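Local coordinates for putative iron-uptake ABC transport system,periplasmic iron-binding protein (Campylobacter jejuni, PDB 3E13) that binds a ferric ion and, as the periplasmic component of a putative ABC transport system, probably delivers it for iron uptake into the cell, at residues G71-V76 / G237-K242; N5-R10 / S38-R43; S117-Y122 / G220-N225. All coordinates share one frame; numbering follows the deposited sequence.

Contact 1: residues G71-V76 / G237-K242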
ATOM      1  N   GLY A  71       0.984  13.582 -16.297  1.00  9.87           N
ATOM      2  CA  GLY A  71       0.810  15.028 -16.303  1.00 10.17           C
ATOM      3  C   GLY A  71      -0.399  15.512 -15.506  1.00 10.65           C
ATOM      4  O   GLY A  71      -0.951  16.593 -15.755  1.00 12.28           O
ATOM      5  N   LEU A  72      -0.833  14.717 -14.514  1.00  9.74           N
ATOM      6  CA  LEU A  72      -2.119  14.932 -13.870  1.00 10.40           C
ATOM      7  C   LEU A  72      -1.998  15.689 -12.546  1.00  9.93           C
ATOM      8  O   LEU A  72      -3.009  15.988 -11.982  1.00 10.73           O
ATOM      9  CB  LEU A  72      -2.774  13.572 -13.591  1.00 10.10           C
ATOM     10  CG  LEU A  72      -3.061  12.722 -14.831  1.00 11.59           C
ATOM     11  CD1 LEU A  72      -3.566  11.390 -14.429  1.00 10.95           C
ATOM     12  CD2 LEU A  72      -4.015  13.398 -15.753  1.00 12.85           C
ATOM     13  N   LEU A  73      -0.778  15.888 -12.027  1.00  9.81           N
ATOM     14  CA  LEU A  73      -0.631  16.430 -10.673  1.00 11.01           C
ATOM     15  C   LEU A  73       0.047  17.799 -10.701  1.00 11.51           C
ATOM     16  O   LEU A  73       0.574  18.229 -11.715  1.00 12.94           O
ATOM     17  CB  LEU A  73       0.179  15.467  -9.807  1.00 10.11           C
ATOM     18  CG  LEU A  73      -0.241  13.977  -9.784  1.00 10.17           C
ATOM     19  CD1 LEU A  73       0.670  13.139  -8.921  1.00 11.06           C
ATOM     20  CD2 LEU A  73      -1.626  13.817  -9.322  1.00  9.07           C
ATOM     21  N   SER A  74      -0.003  18.498  -9.565  1.00 12.34           N
ATOM     22  CA  SER A  74       0.528  19.842  -9.485  1.00 13.12           C
ATOM     23  C   SER A  74       1.390  19.938  -8.231  1.00 13.02           C
ATOM     24  O   SER A  74       1.026  19.359  -7.208  1.00 12.56           O
ATOM     25  CB  SER A  74      -0.643  20.775  -9.315  1.00 15.68           C
ATOM     26  OG  SER A  74      -0.409  21.963  -9.979  1.00 24.31           O
ATOM     27  N   PRO A  75       2.498  20.654  -8.301  1.00 11.63           N
ATOM     28  CA  PRO A  75       3.392  20.722  -7.130  1.00 11.08           C
ATOM     29  C   PRO A  75       2.824  21.558  -6.013  1.00 10.82           C
ATOM     30  O   PRO A  75       2.166  22.575  -6.240  1.00 12.00           O
ATOM     31  CB  PRO A  75       4.668  21.329  -7.690  1.00 11.75           C
ATOM     32  CG  PRO A  75       4.241  22.114  -8.900  1.00 12.49           C
ATOM     33  CD  PRO A  75       3.031  21.423  -9.437  1.00 12.49           C
ATOM     34  N   VAL A  76       3.145  21.129  -4.774  1.00 10.23           N
ATOM     35  CA  VAL A  76       2.778  21.813  -3.554  1.00 11.54           C
ATOM     36  C   VAL A  76       4.025  22.045  -2.756  1.00 10.96           C
ATOM     37  O   VAL A  76       4.747  21.115  -2.476  1.00 10.52           O
ATOM     38  CB  VAL A  76       1.728  21.017  -2.736  1.00 10.89           C
ATOM     39  CG1 VAL A  76       1.441  21.622  -1.365  1.00 14.06           C
ATOM     40  CG2 VAL A  76       0.428  20.901  -3.527  1.00 12.49           C
ATOM     41  N   GLY A 237      -0.263   7.608  -0.103  1.00  7.67           N
ATOM     42  CA  GLY A 237       0.137   8.977  -0.291  1.00  7.58           C
ATOM     43  C   GLY A 237      -0.862   9.819  -1.008  1.00  8.28           C
ATOM     44  O   GLY A 237      -1.953   9.371  -1.337  1.00  7.95           O
ATOM     45  N   ILE A 238      -0.476  11.069  -1.243  1.00  8.68           N
ATOM     46  CA  ILE A 238      -1.466  12.084  -1.601  1.00  8.74           C
ATOM     47  C   ILE A 238      -0.829  13.144  -2.486  1.00  9.17           C
ATOM     48  O   ILE A 238       0.364  13.415  -2.414  1.00  7.92           O
ATOM     49  CB  ILE A 238      -2.097  12.740  -0.317  1.00  7.84           C
ATOM     50  CG1 ILE A 238      -3.319  13.621  -0.627  1.00  7.89           C
ATOM     51  CG2 ILE A 238      -1.056  13.528   0.454  1.00  8.89           C
ATOM     52  CD1 ILE A 238      -4.187  13.928   0.550  1.00  8.99           C
ATOM     53  N   ALA A 239      -1.641  13.677  -3.384  1.00  8.97           N
ATOM     54  CA  ALA A 239      -1.242  14.682  -4.359  1.00  8.60           C
ATOM     55  C   ALA A 239      -2.408  15.630  -4.665  1.00  9.01           C
ATOM     56  O   ALA A 239      -3.581  15.213  -4.594  1.00  8.51           O
ATOM     57  CB  ALA A 239      -0.871  14.021  -5.685  1.00  9.17           C
ATOM     58  N   MET A 240      -2.072  16.881  -4.983  1.00  8.81           N
ATOM     59  CA  MET A 240      -2.993  17.825  -5.600  1.00  9.27           C
ATOM     60  C   MET A 240      -3.028  17.609  -7.095  1.00  8.91           C
ATOM     61  O   MET A 240      -2.013  17.467  -7.711  1.00  9.86           O
ATOM     62  CB  MET A 240      -2.562  19.247  -5.276  1.00  9.87           C
ATOM     63  CG  MET A 240      -3.657  20.289  -5.675  1.00  9.60           C
ATOM     64  SD  MET A 240      -3.225  21.960  -5.242  1.00 13.15           S
ATOM     65  CE  MET A 240      -2.039  22.262  -6.277  1.00 16.53           C
ATOM     66  N   THR A 241      -4.212  17.593  -7.660  1.00 10.01           N
ATOM     67  CA  THR A 241      -4.353  17.460  -9.109  1.00  9.99           C
ATOM     68  C   THR A 241      -4.135  18.788  -9.821  1.00 11.19           C
ATOM     69  O   THR A 241      -4.446  19.861  -9.281  1.00 12.20           O
ATOM     70  CB  THR A 241      -5.705  16.902  -9.479  1.00 10.06           C
ATOM     71  OG1 THR A 241      -6.745  17.679  -8.863  1.00 11.60           O
ATOM     72  CG2 THR A 241      -5.880  15.517  -8.938  1.00 12.41           C
ATOM     73  N   LYS A 242      -3.623  18.700 -11.045  1.00 11.71           N
ATOM     74  CA  LYS A 242      -3.435  19.875 -11.886  1.00 12.07           C
ATOM     75  C   LYS A 242      -4.806  20.553 -12.155  1.00 12.38           C
ATOM     76  O   LYS A 242      -4.869  21.763 -12.374  1.00 14.13           O
ATOM     77  CB  LYS A 242      -2.781  19.436 -13.214  1.00 12.32           C
ATOM     78  CG  LYS A 242      -2.457  20.524 -14.177  1.00 14.15           C
ATOM     79  CD  LYS A 242      -1.595  19.979 -15.303  1.00 18.37           C
ATOM     80  CE  LYS A 242      -0.167  19.639 -14.927  1.00 20.95           C
ATOM     81  NZ  LYS A 242       0.463  18.980 -16.170  1.00 24.37           N
TER
HETATM   82  O   HOH W   1       0.721  17.476  -5.258  1.00  9.59           O
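A239, the first residue of 237-242 to meet 71-76, sets its CB against the forked end of L73, with CD1 and CD2 each 3.7 Å from it. M240 follows on the other face of the strand. Its CB meets V76 CG2 at 3.8 Å, the two side chains crossing at about a right angle. A bend at chi3 (70°) turns CE back to lie 3.7 Å from S74 CB. The backbone of M240 is engaged twice: its O accepts from S74 N at 2.9 Å, and its N donates to a water that in turn donates to S74 O, so one water spans a gap that the backbones do not close directly. T241 lies opposite L73 in an antiparallel non-hydrogen-bonded pair, CA to CA 4.2 Å, while its OG1 is bonded outside the contact, to A53 O. K242 closes the series with two bonds. Its N donates almost straight (174°) to L72 O at 2.9 Å, and its NZ reaches G71 O at 2.8 Å, above the carbonyl plane. G71, at positive phi (79°), ends helix 61-69 in a Schellman motif. The arrangement is that of a short, weakly bonded antiparallel edge strand, here 73-74, leaving a helix to pair with the end of strand 233-241 in the sheet of a periplasmic binding protein.

Contact 2: residues N5-R10 / S38-R43; sequences NIYSAR and SELIKR
Y7 and L40 both carry CG anti to the carbonyl carbon (chi1 -80° and -65°), while R43 has CG anti to its backbone N and runs extended to NE, which brings its guanidinium to the phenol end of Y7. The contact is a helix packed on a strand of the parallel part of the sheet, the alpha/beta layering of periplasmic binding proteins: the axes of strand 5-8 and of the helical segment 38-43 approach to 9.0 Å, and Y7 CA and L40 CA are 6.8 Å apart.

L40 works with both branches. CD1 is pressed against the backbone at the end of the strand, 3.4 Å from S8 C, and also reaches A9 CB. CD2 lies against the base of the tyrosine, 4.1 Å from Y7 CB, and approaches the ring obliquely. Further out, the R43 side chain crosses Y7 at about a right angle, with the ring and guanidinium planes 52° apart and the ring's CZ and CE1 over one guanidinium face. The polar ends share an outside partner: E47 accepts a hydrogen bond from Y7 OH and forms a salt bridge with R43 NE, so one carboxylate can hold the two groups side by side.

Beyond S8 the chain turns towards the iron site, where H11 and Y12 are ligands; A9 O accepts from H11 ND1, a second-shell bond that probably helps orient that imidazole. The bend is an ST turn, in which R10 N donates to S8 OG at 3.0 Å.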
ATOM      1  N   ASN A   5     -12.783  18.151  -3.524  1.00 10.86           N
ATOM      2  CA  ASN A   5     -13.092  16.941  -4.254  1.00 11.88           C
ATOM      3  C   ASN A   5     -11.933  15.932  -4.223  1.00 11.10           C
ATOM      4  O   ASN A   5     -10.863  16.220  -4.755  1.00 11.35           O
ATOM      5  CB  ASN A   5     -13.429  17.339  -5.686  1.00 11.29           C
ATOM      6  CG  ASN A   5     -14.700  18.224  -5.749  1.00 14.54           C
ATOM      7  OD1 ASN A   5     -15.715  17.877  -5.137  1.00 18.29           O
ATOM      8  ND2 ASN A   5     -14.637  19.331  -6.459  1.00 17.19           N
ATOM      9  N   ILE A   6     -12.122  14.821  -3.514  1.00 11.03           N
ATOM     10  CA  ILE A   6     -11.090  13.809  -3.335  1.00 11.08           C
ATOM     11  C   ILE A   6     -11.419  12.574  -4.162  1.00 11.45           C
ATOM     12  O   ILE A   6     -12.513  12.036  -4.031  1.00 11.75           O
ATOM     13  CB  ILE A   6     -11.007  13.420  -1.852  1.00 11.83           C
ATOM     14  CG1 ILE A   6     -10.622  14.652  -1.039  1.00 12.54           C
ATOM     15  CG2 ILE A   6     -10.062  12.224  -1.670  1.00 11.53           C
ATOM     16  CD1 ILE A   6     -10.375  14.407   0.451  1.00 12.71           C
ATOM     17  N   TYR A   7     -10.478  12.165  -5.004  1.00 10.76           N
ATOM     18  CA  TYR A   7     -10.491  10.889  -5.700  1.00  9.96           C
ATOM     19  C   TYR A   7      -9.510   9.979  -4.936  1.00  9.30           C
ATOM     20  O   TYR A   7      -8.333  10.258  -4.909  1.00 10.99           O
ATOM     21  CB  TYR A   7      -9.995  11.068  -7.143  1.00 11.72           C
ATOM     22  CG  TYR A   7     -11.006  11.614  -8.146  1.00 10.62           C
ATOM     23  CD1 TYR A   7     -12.132  12.286  -7.752  1.00 12.27           C
ATOM     24  CD2 TYR A   7     -10.732  11.556  -9.481  1.00 11.19           C
ATOM     25  CE1 TYR A   7     -13.048  12.840  -8.710  1.00 13.77           C
ATOM     26  CE2 TYR A   7     -11.617  12.081 -10.438  1.00 11.10           C
ATOM     27  CZ  TYR A   7     -12.751  12.737 -10.046  1.00 14.16           C
ATOM     28  OH  TYR A   7     -13.589  13.306 -11.006  1.00 12.43           O
ATOM     29  N   SER A   8     -10.018   8.909  -4.342  1.00 10.29           N
ATOM     30  CA  SER A   8      -9.243   8.056  -3.460  1.00 10.26           C
ATOM     31  C   SER A   8      -9.276   6.594  -3.801  1.00  9.95           C
ATOM     32  O   SER A   8     -10.346   6.011  -3.978  1.00 10.56           O
ATOM     33  CB  SER A   8      -9.702   8.229  -2.024  1.00 10.94           C
ATOM     34  OG  SER A   8      -8.965   7.321  -1.182  1.00 11.89           O
ATOM     35  N   ALA A   9      -8.088   6.003  -3.913  1.00  9.85           N
ATOM     36  CA  ALA A   9      -7.928   4.586  -4.089  1.00  9.24           C
ATOM     37  C   ALA A   9      -7.614   3.871  -2.767  1.00 10.76           C
ATOM     38  O   ALA A   9      -7.331   2.698  -2.766  1.00 11.31           O
ATOM     39  CB  ALA A   9      -6.869   4.277  -5.160  1.00 10.34           C
ATOM     40  N   ARG A  10      -7.667   4.605  -1.658  1.00 10.71           N
ATOM     41  CA  ARG A  10      -7.718   3.985  -0.335  1.00 10.51           C
ATOM     42  C   ARG A  10      -9.076   3.261  -0.188  1.00 11.55           C
ATOM     43  O   ARG A  10      -9.977   3.409  -1.044  1.00 11.75           O
ATOM     44  CB  ARG A  10      -7.454   5.008   0.769  1.00 10.18           C
ATOM     45  CG  ARG A  10      -5.990   5.341   0.884  1.00 11.08           C
ATOM     46  CD  ARG A  10      -5.673   6.395   1.925  1.00 13.67           C
ATOM     47  NE  ARG A  10      -6.084   6.041   3.279  1.00 11.08           N
ATOM     48  CZ  ARG A  10      -5.279   5.411   4.202  1.00  9.65           C
ATOM     49  NH1 ARG A  10      -4.027   5.045   3.918  1.00 10.55           N
ATOM     50  NH2 ARG A  10      -5.767   5.193   5.429  1.00  9.82           N
ATOM     51  N   SER A  38      -6.568   2.369 -10.967  1.00 12.08           N
ATOM     52  CA  SER A  38      -6.511   2.335 -12.416  1.00 11.72           C
ATOM     53  C   SER A  38      -7.710   3.088 -13.015  1.00 12.83           C
ATOM     54  O   SER A  38      -7.540   3.825 -13.973  1.00 12.48           O
ATOM     55  CB  SER A  38      -6.488   0.895 -12.910  1.00 12.73           C
ATOM     56  OG  SER A  38      -7.604   0.163 -12.480  1.00 16.74           O
ATOM     57  N   GLU A  39      -8.866   2.957 -12.380  1.00 12.42           N
ATOM     58  CA  GLU A  39     -10.105   3.616 -12.818  1.00 14.15           C
ATOM     59  C   GLU A  39      -9.977   5.121 -12.584  1.00 12.49           C
ATOM     60  O   GLU A  39     -10.333   5.905 -13.430  1.00 11.21           O
ATOM     61  CB  GLU A  39     -11.322   3.044 -12.105  1.00 14.85           C
ATOM     62  CG  GLU A  39     -11.488   1.556 -12.390  1.00 21.68           C
ATOM     63  CD  GLU A  39     -12.839   0.939 -12.080  1.00 29.02           C
ATOM     64  OE1 GLU A  39     -13.794   1.654 -11.680  1.00 36.69           O
ATOM     65  OE2 GLU A  39     -12.922  -0.316 -12.227  1.00 37.11           O
ATOM     66  N   LEU A  40      -9.439   5.522 -11.420  1.00 11.13           N
ATOM     67  CA  LEU A  40      -9.265   6.929 -11.120  1.00 11.11           C
ATOM     68  C   LEU A  40      -8.244   7.617 -12.000  1.00 10.36           C
ATOM     69  O   LEU A  40      -8.433   8.771 -12.365  1.00 11.36           O
ATOM     70  CB  LEU A  40      -8.873   7.110  -9.644  1.00 10.99           C
ATOM     71  CG  LEU A  40      -9.932   6.698  -8.604  1.00 10.95           C
ATOM     72  CD1 LEU A  40      -9.376   6.819  -7.206  1.00 11.58           C
ATOM     73  CD2 LEU A  40     -11.190   7.503  -8.756  1.00 12.61           C
ATOM     74  N   ILE A  41      -7.132   6.947 -12.301  1.00 10.26           N
ATOM     75  CA  ILE A  41      -6.120   7.531 -13.173  1.00  9.99           C
ATOM     76  C   ILE A  41      -6.675   7.706 -14.599  1.00 10.43           C
ATOM     77  O   ILE A  41      -6.469   8.730 -15.194  1.00 11.70           O
ATOM     78  CB  ILE A  41      -4.867   6.690 -13.166  1.00 10.38           C
ATOM     79  CG1 ILE A  41      -4.218   6.802 -11.784  1.00 10.28           C
ATOM     80  CG2 ILE A  41      -3.923   7.097 -14.225  1.00 11.00           C
ATOM     81  CD1 ILE A  41      -3.126   5.812 -11.542  1.00 13.98           C
ATOM     82  N   LYS A  42      -7.397   6.715 -15.066  1.00 11.57           N
ATOM     83  CA  LYS A  42      -8.020   6.812 -16.394  1.00 13.72           C
ATOM     84  C   LYS A  42      -9.012   7.971 -16.415  1.00 13.40           C
ATOM     85  O   LYS A  42      -9.044   8.795 -17.361  1.00 13.44           O
ATOM     86  CB  LYS A  42      -8.711   5.504 -16.728  1.00 15.50           C
ATOM     87  CG  LYS A  42      -9.379   5.488 -18.094  1.00 21.45           C
ATOM     88  CD  LYS A  42      -9.555   4.051 -18.633  1.00 28.64           C
ATOM     89  CE  LYS A  42      -8.899   3.911 -20.021  1.00 33.14           C
ATOM     90  NZ  LYS A  42      -9.035   5.161 -20.846  1.00 31.70           N
ATOM     91  N   ARG A  43      -9.821   8.044 -15.359  1.00 12.80           N
ATOM     92  CA  ARG A  43     -10.780   9.123 -15.229  1.00 14.14           C
ATOM     93  C   ARG A  43     -10.116  10.496 -15.181  1.00 13.46           C
ATOM     94  O   ARG A  43     -10.549  11.453 -15.832  1.00 13.78           O
ATOM     95  CB  ARG A  43     -11.595   8.878 -13.979  1.00 13.90           C
ATOM     96  CG  ARG A  43     -12.625   9.835 -13.664  1.00 17.32           C
ATOM     97  CD  ARG A  43     -13.616   9.275 -12.628  1.00 17.75           C
ATOM     98  NE  ARG A  43     -14.527  10.311 -12.216  1.00 18.15           N
ATOM     99  CZ  ARG A  43     -15.450  10.185 -11.285  1.00 19.46           C
ATOM    100  NH1 ARG A  43     -15.609   9.056 -10.635  1.00 21.23           N
ATOM    101  NH2 ARG A  43     -16.208  11.210 -11.018  1.00 21.89           N
TER

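Contact 3: residues S117-Y122 / G220-N225; sequences SKMKNY and GIIFPN
The loop that follows strand 97-109 packs here on the chain leaving strand 219-222, with P224 seated on Y122 and N225 bonded to the loop backbone. P224 CB stands 3.6 Å from the centroid of the Y122 ring and only 15° off its normal, which defines a CH-pi contact over the face; P224 CG meets the same ring at CE2, 3.5 Å away. Y122 OH is fixed beyond the pair by bonds to R104 O and H232 N, so the ring is held at its far end as well as by the proline.

Two hydrogen bonds of N225, one by its backbone N and one by its side chain, grip the loop backbone on either side of N121. N225 N donates to K120 O at 2.8 Å, nearly straight (176°) and in the carbonyl plane; that oxygen also receives the CA-H of P224. N225 OD1 then accepts from Y122 N at 2.9 Å, a side-chain oxygen standing in for a backbone carbonyl. CG of N225 is anti to its carbonyl carbon, and the amide plane lies 25° from that of the tyrosine ring.

At the strand end, I222 points towards the loop: CG2 lies 3.5 Å from M119 O, and CD1 meets M119 CG at 4.0 Å, the two side chains crossing at about a right angle. Both also touch F193 of strand 193-197. A CH-pi contact of proline on tyrosine, with the hydrogen bonds of the asparagine beside it, thus joins a connecting loop to the antiparallel part of the sheet in this solute-binding protein fold.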
ATOM      1  N   SER A 117      11.554 -22.090   7.994  1.00 15.86           N
ATOM      2  CA  SER A 117      12.996 -21.900   7.843  1.00 16.66           C
ATOM      3  C   SER A 117      13.439 -21.644   6.405  1.00 16.23           C
ATOM      4  O   SER A 117      14.505 -21.043   6.204  1.00 17.75           O
ATOM      5  CB  SER A 117      13.768 -23.112   8.388  1.00 16.44           C
ATOM      6  OG  SER A 117      13.511 -24.246   7.577  1.00 18.70           O
ATOM      7  N   LYS A 118      12.659 -22.090   5.419  1.00 15.61           N
ATOM      8  CA  LYS A 118      13.018 -21.946   3.983  1.00 16.05           C
ATOM      9  C   LYS A 118      12.141 -20.913   3.266  1.00 13.76           C
ATOM     10  O   LYS A 118      12.249 -20.740   2.052  1.00 13.80           O
ATOM     11  CB  LYS A 118      12.915 -23.276   3.230  1.00 16.56           C
ATOM     12  CG  LYS A 118      13.654 -24.450   3.878  1.00 21.80           C
ATOM     13  CD  LYS A 118      15.126 -24.198   4.031  1.00 25.18           C
ATOM     14  CE  LYS A 118      15.870 -25.502   4.447  1.00 28.49           C
ATOM     15  NZ  LYS A 118      15.729 -25.675   5.948  1.00 31.01           N
ATOM     16  N   MET A 119      11.344 -20.174   4.025  1.00 12.64           N
ATOM     17  CA  MET A 119      10.549 -19.103   3.446  1.00 13.06           C
ATOM     18  C   MET A 119      11.034 -17.786   4.083  1.00 12.16           C
ATOM     19  O   MET A 119      10.427 -17.259   5.001  1.00 13.33           O
ATOM     20  CB  MET A 119       9.070 -19.349   3.701  1.00 13.01           C
ATOM     21  CG  MET A 119       8.124 -18.266   3.097  1.00 14.31           C
ATOM     22  SD  MET A 119       8.247 -18.073   1.339  1.00 12.30           S
ATOM     23  CE  MET A 119       7.239 -19.464   0.757  1.00 14.74           C
ATOM     24  N   LYS A 120      12.180 -17.321   3.627  1.00 11.63           N
ATOM     25  CA  LYS A 120      12.886 -16.207   4.245  1.00 11.94           C
ATOM     26  C   LYS A 120      12.911 -14.900   3.376  1.00 10.41           C
ATOM     27  O   LYS A 120      12.873 -13.830   3.918  1.00 11.24           O
ATOM     28  CB  LYS A 120      14.334 -16.630   4.554  1.00 12.22           C
ATOM     29  CG  LYS A 120      14.473 -17.699   5.620  1.00 17.04           C
ATOM     30  CD  LYS A 120      14.399 -17.091   6.975  1.00 22.96           C
ATOM     31  CE  LYS A 120      14.409 -18.141   8.104  1.00 28.44           C
ATOM     32  NZ  LYS A 120      14.071 -17.450   9.390  1.00 33.69           N
ATOM     33  N   ASN A 121      12.941 -15.042   2.044  1.00 10.68           N
ATOM     34  CA  ASN A 121      13.087 -13.953   1.103  1.00  9.12           C
ATOM     35  C   ASN A 121      11.953 -13.999   0.087  1.00  9.79           C
ATOM     36  O   ASN A 121      11.379 -15.051  -0.112  1.00 10.69           O
ATOM     37  CB  ASN A 121      14.408 -14.133   0.349  1.00 11.20           C
ATOM     38  CG  ASN A 121      15.609 -14.149   1.299  1.00 11.73           C
ATOM     39  OD1 ASN A 121      15.756 -13.258   2.129  1.00 11.37           O
ATOM     40  ND2 ASN A 121      16.457 -15.186   1.200  1.00 13.56           N
ATOM     41  N   TYR A 122      11.682 -12.881  -0.555  1.00  9.83           N
ATOM     42  CA  TYR A 122      10.668 -12.824  -1.641  1.00  8.83           C
ATOM     43  C   TYR A 122      10.926 -13.907  -2.639  1.00  9.48           C
ATOM     44  O   TYR A 122       9.963 -14.527  -3.100  1.00  9.81           O
ATOM     45  CB  TYR A 122      10.537 -11.434  -2.295  1.00  9.17           C
ATOM     46  CG  TYR A 122      10.034 -10.406  -1.310  1.00  8.46           C
ATOM     47  CD1 TYR A 122      10.889  -9.459  -0.776  1.00  9.97           C
ATOM     48  CD2 TYR A 122       8.713 -10.454  -0.823  1.00  7.58           C
ATOM     49  CE1 TYR A 122      10.443  -8.532   0.181  1.00  9.04           C
ATOM     50  CE2 TYR A 122       8.251  -9.544   0.131  1.00  8.47           C
ATOM     51  CZ  TYR A 122       9.132  -8.556   0.608  1.00  7.99           C
ATOM     52  OH  TYR A 122       8.722  -7.732   1.588  1.00  7.49           O
ATOM     53  N   GLY A 220       0.781 -15.392  11.773  1.00 10.83           N
ATOM     54  CA  GLY A 220       2.146 -15.000  12.061  1.00 10.63           C
ATOM     55  C   GLY A 220       2.790 -14.258  10.878  1.00 10.42           C
ATOM     56  O   GLY A 220       2.419 -14.476   9.740  1.00 10.80           O
ATOM     57  N   ILE A 221       3.781 -13.422  11.162  1.00  9.79           N
ATOM     58  CA  ILE A 221       4.425 -12.611  10.134  1.00 10.53           C
ATOM     59  C   ILE A 221       5.839 -13.099   9.903  1.00 10.16           C
ATOM     60  O   ILE A 221       6.636 -13.197  10.848  1.00  9.75           O
ATOM     61  CB  ILE A 221       4.498 -11.142  10.572  1.00 10.25           C
ATOM     62  CG1 ILE A 221       3.077 -10.595  10.782  1.00 13.43           C
ATOM     63  CG2 ILE A 221       5.343 -10.333   9.543  1.00 12.06           C
ATOM     64  CD1 ILE A 221       3.043  -9.096  11.281  1.00 15.27           C
ATOM     65  N   ILE A 222       6.174 -13.305   8.642  1.00  9.82           N
ATOM     66  CA  ILE A 222       7.570 -13.302   8.184  1.00  8.62           C
ATOM     67  C   ILE A 222       7.855 -11.955   7.562  1.00  9.90           C
ATOM     68  O   ILE A 222       7.233 -11.603   6.572  1.00  9.72           O
ATOM     69  CB  ILE A 222       7.787 -14.422   7.138  1.00  8.62           C
ATOM     70  CG1 ILE A 222       7.461 -15.808   7.745  1.00 10.12           C
ATOM     71  CG2 ILE A 222       9.158 -14.372   6.548  1.00 11.83           C
ATOM     72  CD1 ILE A 222       7.217 -16.912   6.755  1.00 11.73           C
ATOM     73  N   PHE A 223       8.793 -11.212   8.109  1.00  9.57           N
ATOM     74  CA  PHE A 223       9.321 -10.034   7.436  1.00 10.14           C
ATOM     75  C   PHE A 223      10.383 -10.481   6.426  1.00  9.87           C
ATOM     76  O   PHE A 223      11.453 -10.939   6.830  1.00 10.02           O
ATOM     77  CB  PHE A 223       9.928  -9.102   8.477  1.00 10.56           C
ATOM     78  CG  PHE A 223       8.891  -8.449   9.355  1.00  9.29           C
ATOM     79  CD1 PHE A 223       8.727  -8.830  10.667  1.00 13.18           C
ATOM     80  CD2 PHE A 223       8.108  -7.423   8.853  1.00 10.71           C
ATOM     81  CE1 PHE A 223       7.743  -8.247  11.451  1.00 12.52           C
ATOM     82  CE2 PHE A 223       7.140  -6.815   9.648  1.00 12.29           C
ATOM     83  CZ  PHE A 223       6.969  -7.250  10.945  1.00 12.55           C
ATOM     84  N   PRO A 224      10.105 -10.456   5.121  1.00  8.35           N
ATOM     85  CA  PRO A 224      11.067 -11.033   4.203  1.00  8.74           C
ATOM     86  C   PRO A 224      12.391 -10.283   4.154  1.00  9.26           C
ATOM     87  O   PRO A 224      12.470  -9.071   4.378  1.00 10.11           O
ATOM     88  CB  PRO A 224      10.327 -11.026   2.850  1.00  8.70           C
ATOM     89  CG  PRO A 224       8.871 -11.016   3.260  1.00  8.70           C
ATOM     90  CD  PRO A 224       8.875 -10.071   4.419  1.00  9.15           C
ATOM     91  N   ASN A 225      13.401 -11.055   3.836  1.00  9.44           N
ATOM     92  CA  ASN A 225      14.738 -10.582   3.485  1.00  9.01           C
ATOM     93  C   ASN A 225      15.540  -9.986   4.639  1.00  9.70           C
ATOM     94  O   ASN A 225      16.358  -9.089   4.424  1.00  9.73           O
ATOM     95  CB  ASN A 225      14.672  -9.637   2.279  1.00  9.06           C
ATOM     96  CG  ASN A 225      14.236 -10.345   0.994  1.00 10.54           C
ATOM     97  OD1 ASN A 225      13.097 -10.751   0.878  1.00 10.40           O
ATOM     98  ND2 ASN A 225      15.159 -10.468   0.017  1.00 11.45           N
TER
HETATM   99  O   HOH W   2      13.656 -13.054   6.524  1.00 15.21           O

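How the contacts relate
From the N terminus, contact 2 closes first: strand 3-8 meets helix 37-47 after helix 14-26 and strand 29-34. Contact 1 opens later, at 71-76, and returns after 160 residues, joining strand 73-74 to the end of strand 233-241. Contact 3 falls wholly within that span, tying the loop after strand 97-109 to the end of strand 219-222; no contact crosses another. Contacts 1 and 2 have centres 12 Å apart and touch, L72 CD1 lying 4.0 Å from I41 O. Contact 3 lies on the opposite side of the chain's centre, about 36 Å from contact 1 and 33 Å from contact 2, centre to centre. All three reach one mixed sheet; strand 233-241 comes next along the chain after strand 219-222.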